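Local coordinates for putative cathepsin d (PDB 5N7Q), which is a pepsin-family aspartic peptidase from a tick, probably an endopeptidase, held here with the inhibitor pepstatin A, at residues E114-E118 / A119-G123; I77-S81 / G82-G86. All blocks are in the same frame, centred on the assembly; numbering follows the deposited sequence. Where two conformers were deposited one is given.

Interaction 1 of 2, residues E114-E118 / A119-G123; sequences ESLLE and APFDG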
loop_
_atom_site.group_PDB
_atom_site.type_symbol
_atom_site.label_atom_id
_atom_site.label_comp_id
_atom_site.label_asym_id
_atom_site.label_seq_id
_atom_site.Cartn_x
_atom_site.Cartn_y
_atom_site.Cartn_z
ATOM N N GLU A 114 -2.229 12.576 11.377
ATOM C CA GLU A 114 -0.864 13.069 11.149
ATOM C C GLU A 114 -0.187 12.425 9.948
ATOM O O GLU A 114 0.563 13.100 9.241
ATOM C CB GLU A 114 -0.007 12.890 12.419
ATOM C CG GLU A 114 1.320 13.654 12.416
ATOM C CD GLU A 114 2.486 12.880 11.823
ATOM O OE1 GLU A 114 2.328 11.678 11.529
ATOM O OE2 GLU A 114 3.574 13.482 11.639
ATOM N N SER A 115 -0.475 11.144 9.700
ATOM C CA SER A 115 0.134 10.411 8.595
ATOM C C SER A 115 -0.213 11.039 7.253
ATOM O O SER A 115 0.579 10.958 6.332
ATOM C CB SER A 115 -0.285 8.945 8.617
ATOM O OG SER A 115 0.087 8.330 9.849
ATOM N N LEU A 116 -1.377 11.684 7.173
ATOM C CA LEU A 116 -1.780 12.391 5.960
ATOM C C LEU A 116 -1.381 13.870 6.026
ATOM O O LEU A 116 -0.868 14.442 5.048
ATOM C CB LEU A 116 -3.296 12.266 5.751
ATOM C CG LEU A 116 -3.815 10.837 5.566
ATOM C CD1 LEU A 116 -5.311 10.802 5.298
ATOM C CD2 LEU A 116 -3.057 10.067 4.479
ATOM N N LEU A 117 -1.593 14.486 7.192
ATOM C CA LEU A 117 -1.413 15.938 7.327
ATOM C C LEU A 117 0.014 16.401 7.118
ATOM O O LEU A 117 0.242 17.474 6.559
ATOM C CB LEU A 117 -1.906 16.414 8.679
ATOM C CG LEU A 117 -3.419 16.313 8.899
ATOM C CD1 LEU A 117 -3.770 16.485 10.360
ATOM C CD2 LEU A 117 -4.184 17.320 8.063
ATOM N N GLU A 118 0.965 15.564 7.512
ATOM C CA GLU A 118 2.369 15.905 7.368
ATOM C C GLU A 118 3.077 15.091 6.301
ATOM O O GLU A 118 4.306 15.080 6.235
ATOM C CB GLU A 118 3.043 15.774 8.731
ATOM C CG GLU A 118 2.527 16.792 9.752
ATOM C CD GLU A 118 2.574 18.254 9.264
ATOM O OE1 GLU A 118 3.451 18.645 8.449
ATOM O OE2 GLU A 118 1.715 19.034 9.704
ATOM N N ALA A 119 2.307 14.453 5.420
ATOM C CA ALA A 119 2.852 13.579 4.385
ATOM C C ALA A 119 3.577 14.378 3.299
ATOM O O ALA A 119 3.243 15.542 3.043
ATOM C CB ALA A 119 1.757 12.737 3.757
ATOM N N PRO A 120 4.561 13.732 2.644
ATOM C CA PRO A 120 5.250 14.316 1.499
ATOM C C PRO A 120 4.399 14.227 0.230
ATOM O O PRO A 120 4.674 14.912 -0.767
ATOM C CB PRO A 120 6.491 13.429 1.367
ATOM C CG PRO A 120 6.056 12.111 1.874
ATOM C CD PRO A 120 5.122 12.408 3.003
ATOM N N PHE A 121 3.382 13.387 0.272
ATOM C CA PHE A 121 2.449 13.235 -0.839
ATOM C C PHE A 121 1.215 14.113 -0.605
ATOM O O PHE A 121 0.918 14.508 0.535
ATOM C CB PHE A 121 2.070 11.772 -1.046
ATOM C CG PHE A 121 1.612 11.072 0.204
ATOM C CD1 PHE A 121 0.310 11.189 0.632
ATOM C CD2 PHE A 121 2.509 10.315 0.974
ATOM C CE1 PHE A 121 -0.139 10.550 1.780
ATOM C CE2 PHE A 121 2.069 9.673 2.129
ATOM C CZ PHE A 121 0.738 9.792 2.536
ATOM N N ASP A 122 0.530 14.390 -1.701
ATOM C CA ASP A 122 -0.678 15.237 -1.692
ATOM C C ASP A 122 -1.941 14.455 -1.527
ATOM O O ASP A 122 -2.930 14.995 -1.048
ATOM C CB ASP A 122 -0.749 16.043 -2.972
ATOM C CG ASP A 122 0.537 16.813 -3.230
ATOM O OD1 ASP A 122 0.958 17.593 -2.347
ATOM O OD2 ASP A 122 1.206 16.551 -4.252
ATOM N N GLY A 123 -1.946 13.196 -1.922
ATOM C CA GLY A 123 -3.164 12.409 -1.840
ATOM C C GLY A 123 -2.908 10.954 -2.085
ATOM O O GLY A 123 -1.771 10.490 -2.036
HETATM O O HOH W 1 -1.470 14.268 2.195
#
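A119 folds back on L116 as helix 114-117 ends, a compact example of how a chain leaves a helix and is redirected into a strand. The polar contacts centre on one carbonyl. A119 N donates to L116 O over 3.2 Å, and the bond is fairly straight at hydrogen (163°), but the donor stands well above the carbonyl plane. Just before it, the 3.0 Å bond from E118 N to E114 O closes the last helical turn. L116 O also accepts from a water at 2.9 Å, and the same water donates to F121 O, so it bridges the helix end to the loop.

The apolar contacts gather round the F121 ring. The methyl of A119 sits over its centre, 3.3 Å above the plane, in the manner of a CH-pi contact, while A119 CB also lies 3.3 Å from S115 O. With chi1 at 51°, F121 CG is lodged between its backbone N and carbonyl carbon, which turns the ring back toward the helix; there L116 CD2 meets the ring edge at F121 CE1, 4.0 Å away.

The turn lies in the N-terminal lobe with its inner side packed on neighbouring strands: F121 packs on V17 and Y19 of strand 17-24 and on I34 of strand 29-36, L116 rests on V111 of strand 103-112, and the chain continues into strand 123-126, which runs parallel to strand 29-36.

Interaction 2 of 2, residues I77-S81 / G82-G86; sequences IVYGS and GNVEG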
loop_
_atom_site.group_PDB
_atom_site.type_symbol
_atom_site.label_atom_id
_atom_site.label_comp_id
_atom_site.label_asym_id
_atom_site.label_seq_id
_atom_site.Cartn_x
_atom_site.Cartn_y
_atom_site.Cartn_z
ATOM N N ILE A 77 -13.956 9.314 3.353
ATOM C CA ILE A 77 -13.232 8.043 3.409
ATOM C C ILE A 77 -12.504 7.957 4.727
ATOM O O ILE A 77 -11.896 8.952 5.177
ATOM C CB ILE A 77 -12.209 7.852 2.263
ATOM C CG1 ILE A 77 -12.793 8.260 0.919
ATOM C CG2 ILE A 77 -11.734 6.401 2.204
ATOM C CD1 ILE A 77 -11.804 8.293 -0.223
ATOM N N VAL A 78 -12.564 6.769 5.318
ATOM C CA VAL A 78 -11.889 6.474 6.563
ATOM C C VAL A 78 -10.785 5.460 6.279
ATOM O O VAL A 78 -11.063 4.398 5.723
ATOM C CB VAL A 78 -12.898 5.902 7.575
ATOM C CG1 VAL A 78 -12.242 5.629 8.922
ATOM C CG2 VAL A 78 -14.043 6.883 7.789
ATOM N N TYR A 79 -9.560 5.805 6.675
ATOM C CA TYR A 79 -8.428 4.896 6.595
ATOM C C TYR A 79 -7.945 4.497 7.978
ATOM O O TYR A 79 -8.327 5.101 8.988
ATOM C CB TYR A 79 -7.269 5.591 5.896
ATOM C CG TYR A 79 -7.579 6.059 4.489
ATOM C CD1 TYR A 79 -7.491 5.209 3.416
ATOM C CD2 TYR A 79 -7.948 7.377 4.245
ATOM C CE1 TYR A 79 -7.772 5.640 2.121
ATOM C CE2 TYR A 79 -8.252 7.814 2.974
ATOM C CZ TYR A 79 -8.143 6.977 1.914
ATOM O OH TYR A 79 -8.458 7.471 0.674
ATOM N N GLY A 80 -7.098 3.482 8.036
ATOM C CA GLY A 80 -6.467 3.145 9.304
ATOM C C GLY A 80 -5.717 4.298 9.920
ATOM O O GLY A 80 -5.740 4.446 11.147
ATOM N N SER A 81 -5.098 5.147 9.099
ATOM C CA SER A 81 -4.202 6.227 9.566
ATOM C C SER A 81 -4.675 7.641 9.288
ATOM O O SER A 81 -3.917 8.608 9.426
ATOM C CB SER A 81 -2.823 6.013 8.926
ATOM O OG SER A 81 -2.302 4.831 9.448
ATOM N N GLY A 82 -5.926 7.791 8.870
ATOM C CA GLY A 82 -6.435 9.119 8.634
ATOM C C GLY A 82 -7.824 9.127 8.027
ATOM O O GLY A 82 -8.477 8.098 7.904
ATOM N N ASN A 83 -8.275 10.315 7.652
ATOM C CA ASN A 83 -9.534 10.427 6.948
ATOM C C ASN A 83 -9.587 11.650 6.092
ATOM O O ASN A 83 -8.807 12.590 6.255
ATOM C CB ASN A 83 -10.666 10.541 7.919
ATOM C CG ASN A 83 -10.603 11.820 8.653
ATOM O OD1 ASN A 83 -11.392 12.746 8.427
ATOM N ND2 ASN A 83 -9.620 11.915 9.500
ATOM N N VAL A 84 -10.549 11.616 5.177
ATOM C CA VAL A 84 -10.692 12.665 4.168
ATOM C C VAL A 84 -12.162 12.884 3.849
ATOM O O VAL A 84 -12.967 11.949 3.853
ATOM C CB VAL A 84 -9.829 12.362 2.897
ATOM C CG1 VAL A 84 -10.257 11.077 2.231
ATOM C CG2 VAL A 84 -9.812 13.537 1.927
ATOM N N GLU A 85 -12.513 14.138 3.601
ATOM C CA GLU A 85 -13.840 14.463 3.108
ATOM C C GLU A 85 -13.767 15.660 2.175
ATOM O O GLU A 85 -12.879 16.521 2.279
ATOM C CB GLU A 85 -14.813 14.698 4.258
ATOM C CG GLU A 85 -14.521 15.892 5.103
ATOM C CD GLU A 85 -15.579 16.134 6.173
ATOM O OE1 GLU A 85 -15.975 17.319 6.345
ATOM O OE2 GLU A 85 -16.006 15.142 6.821
ATOM N N GLY A 86 -14.656 15.675 1.193
ATOM C CA GLY A 86 -14.740 16.797 0.268
ATOM C C GLY A 86 -15.834 16.517 -0.747
ATOM O O GLY A 86 -16.832 15.877 -0.400
#
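Two first torsions bring Y79 and V84 together across the hairpin: Y79 carries CG beside its backbone N (chi1 -59°), and V84 holds CG1 between its N and carbonyl carbon (chi1 61°). V84 CG1 thereby reaches the edge of the Y79 ring, 3.9 Å from Y79 CE2, and lies 3.8 Å from I77 CB. I77 and V84 run side by side, while I77 CG2 comes over one face of the ring, offset toward its rim. The phenol is thus packed from face and edge, and its OH is hydrogen-bonded to W43 NE1.

Beneath these side chains, I77 and V84 form an antiparallel hydrogen-bonded pair, with I77 N to V84 O at 2.9 Å and V84 N to I77 O at 3.0 Å, both in the carbonyl plane. Nearer the turn, Y79 N donates to G82 O over 2.8 Å, tilted from that carbonyl's plane.

This is the flap hairpin of pepsin-like peptidases. The chemistry is divided: backbone bonds and apolar packing shape the hairpin, packing and the bond between Y79 OH and W43 NE1 place the ring, and S81 OG with the backbones of V78 and G80 hydrogen-bonds the bound peptide inhibitor.

Interactions 1 and 2 lie in the same lobe with centres about 11 Å apart, and they touch directly. L116 CD1 packs 3.9 Å from G82 CA and 3.8 Å from N83 N, and S115 CB lies 3.7 Å from S81 O, so the short helix of interaction 1 packs against the turn end of the flap, where its second strand begins. Both border the cleft: L116 and Y79 each pack on a modified side chain of the bound peptide, and S115 and S81 on apolar ones. Of the predicted catalytic aspartates, D36 is nearer, its side chain about 4 Å from that of Y79 and about 8 Å from that of L116. Flap and helix together thus line one part of the cleft that holds the inhibitor.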